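Local coordinates for GTPase-activating protein BEM3 (Saccharomyces cerevisiae S288C, PDB 6FSF) that stimulates GTP hydrolysis by the Rho-type GTPases CDC42 and, less efficiently, RHO1, and binds phosphatidylinositol 3-phosphate, at residues D168-L173 and K184-S189; I7-Q12 and I121-S126; S25-D30 and D94-I99; T203-L208 and I225-S230. All coordinates share one frame; numbering follows the deposited sequence.

Contact 1: D168-L173 and K184-S189; sequences DDVLQL and KLRQSS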
# COMPACT_ATOMS: atom_id res chain seq x y z
N ASP A 168 6.52 -20.77 -11.79
CA ASP A 168 5.92 -21.79 -12.64
C ASP A 168 4.47 -22.01 -12.23
O ASP A 168 3.61 -21.18 -12.53
CB ASP A 168 6.73 -23.09 -12.58
CG ASP A 168 8.16 -22.91 -13.06
OD1 ASP A 168 8.39 -22.90 -14.29
OD2 ASP A 168 9.06 -22.75 -12.20
N ASP A 169 4.18 -23.12 -11.54
CA ASP A 169 2.88 -23.40 -10.95
C ASP A 169 3.03 -23.67 -9.46
O ASP A 169 2.36 -24.54 -8.89
CB ASP A 169 2.21 -24.59 -11.64
CG ASP A 169 1.27 -24.16 -12.75
OD1 ASP A 169 1.39 -23.02 -13.25
OD2 ASP A 169 0.40 -24.98 -13.12
N VAL A 170 3.94 -22.94 -8.82
CA VAL A 170 4.23 -23.10 -7.40
C VAL A 170 4.29 -21.71 -6.77
O VAL A 170 4.94 -20.81 -7.31
CB VAL A 170 5.55 -23.86 -7.18
CG1 VAL A 170 6.00 -23.77 -5.72
CG2 VAL A 170 5.40 -25.32 -7.60
N LEU A 171 3.61 -21.54 -5.65
CA LEU A 171 3.58 -20.27 -4.93
C LEU A 171 4.59 -20.30 -3.79
O LEU A 171 4.67 -21.29 -3.06
CB LEU A 171 2.18 -19.98 -4.39
CG LEU A 171 2.01 -18.76 -3.49
CD1 LEU A 171 2.54 -17.51 -4.18
CD2 LEU A 171 0.56 -18.58 -3.08
N GLN A 172 5.36 -19.22 -3.66
CA GLN A 172 6.35 -19.09 -2.59
C GLN A 172 6.03 -17.86 -1.76
O GLN A 172 5.78 -16.79 -2.32
CB GLN A 172 7.77 -19.00 -3.16
CG GLN A 172 8.16 -20.18 -4.04
CD GLN A 172 9.66 -20.45 -4.02
OE1 GLN A 172 10.41 -19.82 -3.28
NE2 GLN A 172 10.10 -21.39 -4.85
N LEU A 173 6.04 -18.01 -0.44
CA LEU A 173 5.79 -16.92 0.48
C LEU A 173 7.02 -16.67 1.34
O LEU A 173 7.64 -17.61 1.85
CB LEU A 173 4.58 -17.21 1.38
CG LEU A 173 3.27 -17.55 0.64
CD1 LEU A 173 2.12 -17.73 1.62
CD2 LEU A 173 2.94 -16.48 -0.38
N LYS A 184 2.10 -25.91 -3.69
CA LYS A 184 1.83 -26.49 -5.00
C LYS A 184 0.40 -26.14 -5.41
O LYS A 184 -0.54 -26.42 -4.67
CB LYS A 184 2.01 -28.00 -4.96
CG LYS A 184 3.43 -28.49 -5.21
CD LYS A 184 3.51 -29.98 -4.94
CE LYS A 184 4.41 -30.70 -5.93
NZ LYS A 184 4.40 -32.16 -5.67
N LEU A 185 0.25 -25.54 -6.60
CA LEU A 185 -1.08 -25.22 -7.09
C LEU A 185 -1.78 -26.44 -7.67
O LEU A 185 -3.02 -26.51 -7.66
CB LEU A 185 -1.02 -24.11 -8.14
CG LEU A 185 -1.18 -22.67 -7.65
CD1 LEU A 185 0.07 -22.20 -6.91
CD2 LEU A 185 -1.50 -21.74 -8.81
N ARG A 186 -1.02 -27.41 -8.19
CA ARG A 186 -1.64 -28.59 -8.78
C ARG A 186 -2.28 -29.48 -7.72
O ARG A 186 -3.25 -30.20 -8.02
CB ARG A 186 -0.60 -29.38 -9.57
CG ARG A 186 0.05 -28.59 -10.69
CD ARG A 186 1.11 -29.42 -11.40
NE ARG A 186 2.09 -28.58 -12.07
CZ ARG A 186 3.16 -28.06 -11.47
NH1 ARG A 186 3.37 -28.28 -10.18
NH2 ARG A 186 4.01 -27.30 -12.15
N GLN A 187 -1.77 -29.46 -6.49
CA GLN A 187 -2.36 -30.25 -5.42
C GLN A 187 -3.52 -29.55 -4.73
O GLN A 187 -4.28 -30.21 -4.00
CB GLN A 187 -1.29 -30.59 -4.37
CG GLN A 187 -0.10 -31.40 -4.89
CD GLN A 187 -0.43 -32.87 -5.05
OE1 GLN A 187 -1.39 -33.24 -5.73
NE2 GLN A 187 0.37 -33.73 -4.43
N SER A 188 -3.70 -28.26 -4.95
CA SER A 188 -4.56 -27.43 -4.13
C SER A 188 -5.83 -27.03 -4.87
O SER A 188 -5.97 -27.19 -6.08
CB SER A 188 -3.82 -26.18 -3.64
OG SER A 188 -3.26 -25.48 -4.73
N SER A 189 -6.78 -26.50 -4.09
CA SER A 189 -8.02 -25.93 -4.60
C SER A 189 -8.14 -24.49 -4.11
O SER A 189 -7.59 -24.13 -3.06
CB SER A 189 -9.23 -26.76 -4.14
OG SER A 189 -9.32 -26.80 -2.73

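Contact 2: I7-Q12 and I121-S126; sequences IPLFVQ and IAQFIS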
# COMPACT_ATOMS: atom_id res chain seq x y z
N ILE A 7 17.77 20.95 -0.75
CA ILE A 7 17.82 19.53 -1.10
C ILE A 7 17.15 19.41 -2.46
O ILE A 7 16.11 20.05 -2.68
CB ILE A 7 17.14 18.67 -0.02
CG1 ILE A 7 17.91 18.76 1.31
CG2 ILE A 7 17.01 17.22 -0.46
CD1 ILE A 7 17.40 19.81 2.29
N PRO A 8 17.70 18.65 -3.42
CA PRO A 8 17.15 18.67 -4.78
C PRO A 8 15.68 18.29 -4.84
O PRO A 8 15.24 17.32 -4.22
CB PRO A 8 18.01 17.64 -5.52
CG PRO A 8 18.62 16.80 -4.45
CD PRO A 8 18.87 17.76 -3.33
N LEU A 9 14.92 19.08 -5.59
CA LEU A 9 13.48 18.91 -5.72
C LEU A 9 13.16 18.18 -7.02
O LEU A 9 13.60 18.59 -8.10
CB LEU A 9 12.76 20.26 -5.69
CG LEU A 9 13.13 21.23 -4.57
CD1 LEU A 9 12.33 22.51 -4.68
CD2 LEU A 9 12.94 20.59 -3.20
N PHE A 10 12.39 17.09 -6.92
CA PHE A 10 11.98 16.37 -8.11
C PHE A 10 10.86 17.10 -8.86
O PHE A 10 10.81 17.04 -10.09
CB PHE A 10 11.52 14.95 -7.76
CG PHE A 10 12.63 14.04 -7.28
CD1 PHE A 10 13.94 14.48 -7.26
CD2 PHE A 10 12.35 12.75 -6.85
CE1 PHE A 10 14.96 13.65 -6.83
CE2 PHE A 10 13.36 11.92 -6.42
CZ PHE A 10 14.66 12.36 -6.40
N VAL A 11 9.98 17.77 -8.12
CA VAL A 11 8.87 18.52 -8.71
C VAL A 11 8.80 19.87 -8.01
O VAL A 11 8.70 19.93 -6.78
CB VAL A 11 7.53 17.78 -8.57
CG1 VAL A 11 6.39 18.65 -9.09
CG2 VAL A 11 7.57 16.45 -9.31
N GLN A 12 8.87 20.95 -8.79
CA GLN A 12 8.77 22.29 -8.21
C GLN A 12 7.37 22.50 -7.63
O GLN A 12 6.39 21.97 -8.17
CB GLN A 12 9.07 23.35 -9.27
CG GLN A 12 10.48 23.29 -9.82
CD GLN A 12 11.53 23.62 -8.79
OE1 GLN A 12 11.44 24.64 -8.10
NE2 GLN A 12 12.55 22.77 -8.67
N ILE A 121 6.77 20.22 1.22
CA ILE A 121 6.08 19.14 0.51
C ILE A 121 6.95 18.60 -0.62
O ILE A 121 7.03 17.39 -0.84
CB ILE A 121 4.72 19.63 -0.02
CG1 ILE A 121 3.84 20.12 1.14
CG2 ILE A 121 4.01 18.52 -0.79
CD1 ILE A 121 2.50 20.67 0.69
N ALA A 122 7.63 19.50 -1.34
CA ALA A 122 8.50 19.07 -2.43
C ALA A 122 9.66 18.23 -1.90
O ALA A 122 10.00 17.20 -2.48
CB ALA A 122 9.01 20.28 -3.20
N GLN A 123 10.28 18.68 -0.81
CA GLN A 123 11.33 17.89 -0.18
C GLN A 123 10.81 16.54 0.29
O GLN A 123 11.53 15.54 0.28
CB GLN A 123 11.94 18.66 0.99
CG GLN A 123 12.64 19.95 0.61
CD GLN A 123 13.05 20.76 1.83
OE1 GLN A 123 12.58 20.52 2.94
NE2 GLN A 123 13.94 21.72 1.62
N PHE A 124 9.54 16.50 0.72
CA PHE A 124 8.95 15.26 1.19
C PHE A 124 8.98 14.19 0.11
O PHE A 124 9.47 13.07 0.33
CB PHE A 124 7.52 15.53 1.67
CG PHE A 124 6.85 14.35 2.31
CD1 PHE A 124 7.13 14.00 3.62
CD2 PHE A 124 5.91 13.60 1.61
CE1 PHE A 124 6.50 12.92 4.22
CE2 PHE A 124 5.28 12.52 2.20
CZ PHE A 124 5.58 12.18 3.51
N ILE A 125 8.47 14.51 -1.09
CA ILE A 125 8.40 13.53 -2.17
C ILE A 125 9.72 13.35 -2.91
O ILE A 125 9.81 12.47 -3.78
CB ILE A 125 7.31 13.91 -3.19
CG1 ILE A 125 7.71 15.16 -3.97
CG2 ILE A 125 5.98 14.13 -2.50
CD1 ILE A 125 6.72 15.56 -5.05
N SER A 126 10.73 14.15 -2.59
CA SER A 126 12.05 14.03 -3.21
C SER A 126 13.02 13.21 -2.37
O SER A 126 14.21 13.17 -2.69
CB SER A 126 12.64 15.42 -3.47
OG SER A 126 11.85 16.14 -4.40

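Contact 3: S25-D30 and D94-I99; sequences STLYRD and DTRKNI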
# COMPACT_ATOMS: atom_id res chain seq x y z
N SER A 25 0.54 0.89 -1.85
CA SER A 25 0.60 -0.09 -0.78
C SER A 25 0.86 0.61 0.54
O SER A 25 1.45 1.70 0.59
CB SER A 25 1.69 -1.14 -1.03
OG SER A 25 1.83 -2.00 0.09
N THR A 26 0.42 -0.04 1.63
CA THR A 26 0.80 0.32 2.99
C THR A 26 1.45 -0.85 3.71
O THR A 26 1.52 -0.87 4.94
CB THR A 26 -0.41 0.83 3.78
OG1 THR A 26 -1.35 -0.23 3.97
CG2 THR A 26 -1.09 1.98 3.04
N LEU A 27 1.92 -1.85 2.95
CA LEU A 27 2.62 -3.01 3.50
C LEU A 27 4.03 -3.13 2.93
O LEU A 27 4.64 -4.20 3.01
CB LEU A 27 1.83 -4.29 3.23
CG LEU A 27 0.41 -4.34 3.77
CD1 LEU A 27 -0.25 -5.66 3.39
CD2 LEU A 27 0.41 -4.15 5.28
N TYR A 28 4.56 -2.05 2.36
CA TYR A 28 5.86 -2.08 1.73
C TYR A 28 6.97 -2.07 2.77
O TYR A 28 6.92 -1.32 3.75
CB TYR A 28 6.02 -0.88 0.79
CG TYR A 28 7.34 -0.82 0.06
CD1 TYR A 28 8.37 0.01 0.50
CD2 TYR A 28 7.56 -1.58 -1.08
CE1 TYR A 28 9.57 0.08 -0.17
CE2 TYR A 28 8.76 -1.52 -1.76
CZ TYR A 28 9.77 -0.69 -1.30
OH TYR A 28 10.97 -0.64 -1.97
N ARG A 29 7.98 -2.91 2.56
CA ARG A 29 9.16 -2.97 3.41
C ARG A 29 10.25 -2.08 2.81
O ARG A 29 10.71 -2.33 1.69
CB ARG A 29 9.66 -4.40 3.56
CG ARG A 29 8.67 -5.33 4.26
CD ARG A 29 9.36 -6.12 5.37
NE ARG A 29 8.55 -7.25 5.83
CZ ARG A 29 7.86 -7.27 6.97
NH1 ARG A 29 7.88 -6.22 7.78
NH2 ARG A 29 7.16 -8.34 7.30
N ASP A 30 10.66 -1.06 3.56
CA ASP A 30 11.58 -0.05 3.05
C ASP A 30 13.03 -0.49 3.31
O ASP A 30 13.31 -1.68 3.49
CB ASP A 30 11.26 1.31 3.68
CG ASP A 30 11.22 1.27 5.21
OD1 ASP A 30 11.68 0.26 5.80
OD2 ASP A 30 10.74 2.25 5.82
N ASP A 94 -7.24 -2.36 3.59
CA ASP A 94 -7.95 -1.88 2.41
C ASP A 94 -8.45 -0.45 2.62
O ASP A 94 -8.35 0.39 1.71
CB ASP A 94 -9.13 -2.81 2.10
CG ASP A 94 -9.87 -2.40 0.84
OD1 ASP A 94 -9.80 -3.16 -0.15
OD2 ASP A 94 -10.51 -1.33 0.84
N THR A 95 -8.97 -0.15 3.80
CA THR A 95 -9.60 1.14 4.03
C THR A 95 -8.57 2.26 4.10
O THR A 95 -8.72 3.29 3.43
CB THR A 95 -10.44 1.10 5.31
OG1 THR A 95 -11.45 0.10 5.19
CG2 THR A 95 -11.10 2.44 5.55
N ARG A 96 -7.51 2.07 4.89
CA ARG A 96 -6.54 3.14 5.10
C ARG A 96 -5.81 3.51 3.81
O ARG A 96 -5.34 4.65 3.68
CB ARG A 96 -5.54 2.73 6.18
CG ARG A 96 -4.55 1.64 5.77
CD ARG A 96 -3.88 1.02 7.00
NE ARG A 96 -2.71 0.23 6.66
CZ ARG A 96 -2.03 -0.51 7.53
NH1 ARG A 96 -2.41 -0.56 8.80
NH2 ARG A 96 -0.97 -1.20 7.13
N LYS A 97 -5.71 2.58 2.86
CA LYS A 97 -5.11 2.90 1.58
C LYS A 97 -5.99 3.83 0.77
O LYS A 97 -5.49 4.72 0.06
CB LYS A 97 -4.83 1.61 0.81
CG LYS A 97 -4.18 1.78 -0.55
CD LYS A 97 -3.86 0.43 -1.15
CE LYS A 97 -3.52 0.53 -2.62
NZ LYS A 97 -4.62 1.14 -3.41
N ASN A 98 -7.32 3.67 0.86
CA ASN A 98 -8.22 4.55 0.14
C ASN A 98 -8.24 5.95 0.74
O ASN A 98 -8.29 6.94 0.01
CB ASN A 98 -9.64 3.96 0.13
CG ASN A 98 -9.71 2.62 -0.57
OD1 ASN A 98 -8.91 2.33 -1.45
ND2 ASN A 98 -10.68 1.80 -0.18
N ILE A 99 -8.19 6.04 2.07
CA ILE A 99 -8.16 7.35 2.71
C ILE A 99 -6.88 8.09 2.36
O ILE A 99 -6.89 9.30 2.10
CB ILE A 99 -8.33 7.20 4.24
CG1 ILE A 99 -9.61 6.44 4.56
CG2 ILE A 99 -8.30 8.57 4.92
CD1 ILE A 99 -9.85 6.25 6.04

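Contact 4: T203-L208 and I225-S230; sequences TRNGFL and ICTETS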
# COMPACT_ATOMS: atom_id res chain seq x y z
N THR A 203 -11.71 -10.51 7.23
CA THR A 203 -11.31 -10.94 5.90
C THR A 203 -11.88 -10.00 4.84
O THR A 203 -13.04 -9.58 4.91
CB THR A 203 -11.78 -12.37 5.65
OG1 THR A 203 -11.20 -13.24 6.63
CG2 THR A 203 -11.34 -12.85 4.27
N ARG A 204 -11.05 -9.67 3.85
CA ARG A 204 -11.46 -8.81 2.76
C ARG A 204 -10.50 -9.02 1.60
O ARG A 204 -9.30 -9.17 1.80
CB ARG A 204 -11.48 -7.34 3.18
CG ARG A 204 -12.09 -6.41 2.15
CD ARG A 204 -12.48 -5.09 2.78
NE ARG A 204 -13.23 -4.26 1.85
CZ ARG A 204 -14.50 -4.48 1.51
NH1 ARG A 204 -15.15 -5.52 2.02
NH2 ARG A 204 -15.11 -3.67 0.66
N ASN A 205 -11.06 -9.03 0.38
CA ASN A 205 -10.29 -9.33 -0.83
C ASN A 205 -9.56 -10.67 -0.68
O ASN A 205 -8.42 -10.83 -1.12
CB ASN A 205 -9.29 -8.21 -1.15
CG ASN A 205 -9.95 -6.85 -1.20
OD1 ASN A 205 -11.08 -6.70 -1.67
ND2 ASN A 205 -9.24 -5.84 -0.71
N GLY A 206 -10.23 -11.63 -0.04
CA GLY A 206 -9.56 -12.85 0.35
C GLY A 206 -9.97 -14.09 -0.41
O GLY A 206 -11.03 -14.13 -1.05
N PHE A 207 -9.13 -15.12 -0.34
CA PHE A 207 -9.40 -16.41 -0.94
C PHE A 207 -8.70 -17.49 -0.13
O PHE A 207 -7.79 -17.21 0.65
CB PHE A 207 -8.96 -16.45 -2.41
CG PHE A 207 -7.60 -15.87 -2.66
CD1 PHE A 207 -7.45 -14.56 -3.08
CD2 PHE A 207 -6.46 -16.64 -2.47
CE1 PHE A 207 -6.20 -14.03 -3.31
CE2 PHE A 207 -5.20 -16.11 -2.69
CZ PHE A 207 -5.07 -14.80 -3.11
N LEU A 208 -9.13 -18.73 -0.32
CA LEU A 208 -8.62 -19.87 0.42
C LEU A 208 -7.93 -20.84 -0.52
O LEU A 208 -8.49 -21.21 -1.55
CB LEU A 208 -9.76 -20.59 1.17
CG LEU A 208 -9.41 -21.95 1.77
CD1 LEU A 208 -8.28 -21.82 2.77
CD2 LEU A 208 -10.64 -22.58 2.42
N ILE A 225 -5.55 -16.05 2.34
CA ILE A 225 -4.70 -15.02 1.76
C ILE A 225 -5.59 -13.87 1.29
O ILE A 225 -6.59 -14.10 0.60
CB ILE A 225 -3.86 -15.56 0.59
CG1 ILE A 225 -2.95 -16.69 1.08
CG2 ILE A 225 -3.05 -14.45 -0.05
CD1 ILE A 225 -2.42 -17.57 -0.03
N CYS A 226 -5.22 -12.65 1.65
CA CYS A 226 -5.93 -11.45 1.24
C CYS A 226 -4.97 -10.49 0.54
O CYS A 226 -3.78 -10.43 0.88
CB CYS A 226 -6.58 -10.75 2.44
SG CYS A 226 -7.82 -11.73 3.30
N THR A 227 -5.49 -9.75 -0.43
CA THR A 227 -4.75 -8.70 -1.10
C THR A 227 -5.15 -7.34 -0.54
O THR A 227 -6.13 -7.21 0.19
CB THR A 227 -4.97 -8.74 -2.61
OG1 THR A 227 -6.38 -8.84 -2.89
CG2 THR A 227 -4.25 -9.93 -3.23
N GLU A 228 -4.37 -6.32 -0.89
CA GLU A 228 -4.65 -4.98 -0.39
C GLU A 228 -5.83 -4.33 -1.10
O GLU A 228 -6.51 -3.48 -0.51
CB GLU A 228 -3.41 -4.10 -0.53
CG GLU A 228 -2.25 -4.54 0.36
CD GLU A 228 -1.10 -3.56 0.33
OE1 GLU A 228 -0.10 -3.84 -0.37
OE2 GLU A 228 -1.19 -2.51 1.00
N THR A 229 -6.10 -4.72 -2.34
CA THR A 229 -7.22 -4.19 -3.10
C THR A 229 -8.01 -5.34 -3.71
O THR A 229 -7.52 -6.47 -3.82
CB THR A 229 -6.76 -3.25 -4.22
OG1 THR A 229 -5.99 -3.98 -5.18
CG2 THR A 229 -5.91 -2.12 -3.65
N SER A 230 -9.25 -5.04 -4.10
CA SER A 230 -10.07 -6.04 -4.78
C SER A 230 -9.56 -6.31 -6.19
O SER A 230 -9.72 -7.42 -6.71
CB SER A 230 -11.53 -5.60 -4.81
OG SER A 230 -11.69 -4.42 -5.58

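Contact 1: D168-L173 and K184-S189
Val170 and Lys184 face each other as an antiparallel, non-hydrogen-bonded pair with their CA atoms 4.8 Å apart, and just beyond them the two segments part. One backbone bond spans the place where they separate: Leu185 N donates to Asp169 O over 3.3 Å. Residues 185-187 then turn through helical backbone angles, and the hydroxyl of Ser188 closes this turn by donating to Lys184 O, in the carbonyl plane and on a lone pair, at 2.9 Å. Around this frame the side chains divide by character. The Arg186 chain, extended from CG to NE, carries its guanidinium up to Asp169, whose CB lies over one face, offset toward the rim and 3.3 Å from NH2. The two side chains cross at about a right angle, and Asp169 OD2 lies well out of the guanidinium plane, 4.1 Å from Arg186 NE; no N-H points at it, and any attraction is probably of charge alone. On the apolar side Leu185 CD1 packs against Leu171 CB at 4.0 Å. The contact lies at the surface of the PH domain, where helix 230-240 backs the leucines, Trp236 touching Leu171 and Phe240 touching Leu185, and residues 185-187 carry the chain from strand 179-184, at one edge of the sheet, to strand 188-193 at the other, which pairs with strand 206-211.

Contact 2: I7-Q12 and I121-S126
Ser126 and Phe10 meet through two similar torsions: Ser126 OG stands anti to its carbonyl carbon (chi1 -64°), which turns the hydroxyl to the backbone N of Phe10, and Phe10 CG is likewise anti to its own (chi1 -68°), which sets CG on the side of Ser126. The hydroxyl is used twice. It accepts from Phe10 N at 2.7 Å in a nearly straight bond, 171° at the hydrogen, and donates back to Ala122 O at 2.9 Å from above that carbonyl plane; the two bonds together probably fix its rotation. The Phe10 ring lies with one face on Ser126, whose CA sits 4.0 Å from the ring centroid in a CH-pi contact, while Phe51 meets the ring edge-to-face. Farther along, Leu9 CD2 reaches both Ala122 CB and Gln123 CG, each at 3.9 Å, and the Ile7 side chain crosses that of Gln123 at about a right angle, Ile7 CD1 4.0 Å from Gln123 NE2. Val11 CB meets Ile125 CD1 at 4.2 Å, next to Phe16 and Phe53. This is an irregular N-terminal segment laid against the last turn of helix 115-125, the C-terminal helix of the PX fold, with a serine hydroxyl at the helix end joining the two backbones.

Contact 3: S25-D30 and D94-I99
Hydrogen bonds from Arg96 to Thr26 dominate this buried contact. The straightest runs from Arg96 NE to Thr26 OG1, 3.0 Å long with 161° at the hydrogen, and the oxygen lies at the guanidinium edge, 2° out of its plane. Two weak bonds add to it, from Arg96 NH2 to the same OG1 and to Thr26 O, both 3.3 Å. Arg96 CG takes the crowded position between backbone N and carbonyl carbon (chi1 71°), and from there the chain runs extended to NE. NH1 donates to Leu84 O, so all three guanidinium nitrogens have an acceptor. An alanine here would probably leave Thr26 OG1 and Leu84 O without these donors and open a gap beside Leu27. Van der Waals contact is slighter: the Leu27 side chain crosses that of Arg96 at about a right angle, Leu27 CD2 3.7 Å from Arg96 NH2, and Thr26 CG2 approaches Lys97 CB at 4.4 Å. Within the strand segment, Leu27 N donates to Ser25 OG at 2.9 Å in an ST turn, at the corner where the chain bends, and Glu228 of the PH domain binds both Ser25 OG and Thr26 N. Through Arg96, strand 19-29, an outer strand of the antiparallel PX sheet, is joined to helix 90-107, the sheet-on-helix packing of the PX fold.

Contact 4: T203-L208 and I225-S230
Phe207 and Ile225 form the hydrogen-bonded pair of an antiparallel hairpin in the PH domain, at the end of strands 206-211 and 221-226 that faces helix 90-107 of the PX domain. Phe207 N reaches Ile225 O at 2.9 Å and Ile225 N reaches Phe207 O at 3.0 Å. A third bond joins Thr227 N to Asn205 O at 3.2 Å. Between them Gly206 and Cys226 are a non-hydrogen-bonded pair with CA atoms only 4.0 Å apart; a side chain on Gly206 would run into Cys226 SG. Phe207 CG stands between the backbone N and the carbonyl carbon (chi1 45°), and Ile225 O lies over the centre of one ring face, 3.7 Å above its plane, while Phe207 CE2 touches Ile225 CB at 3.6 Å. Strand 221-226 leads into the C-terminal helix 230-240 that packs on the sheet in the PH fold, and Thr229 is the N-cap of this helix, with OG1 accepting from Glu232 N. An alanine in place of Phe207 would probably open a gap over Ile225 and against Arg233 of that helix. Asn205 presses its amide against the turn before the helix, OD1 lying 3.4 Å from Ser230 CB, and its ND2 donates to Asp94 OD1 of the PX domain, while Thr227 OG1 donates to Thr229 O across the same turn.

In the fold
From the N terminus, contact 2 opens first and closes the longest loop, bringing the leading segment onto helix 115-125 after more than a hundred residues. Contact 3 is nested inside that loop and joins strand 19-29 to helix 90-107, its centre about 22 Å from that of contact 2. Both belong to the PX half. Contacts 1 and 4 follow in series within the PH half, each closing a short loop; their centres lie about 17 Å apart, and neighbouring strands 188-193 and 206-211 carry them into one sheet. The halves meet where contacts 3 and 4 touch, strand 19-29 and helix 90-107 on one side and the hairpin end and helix start on the other.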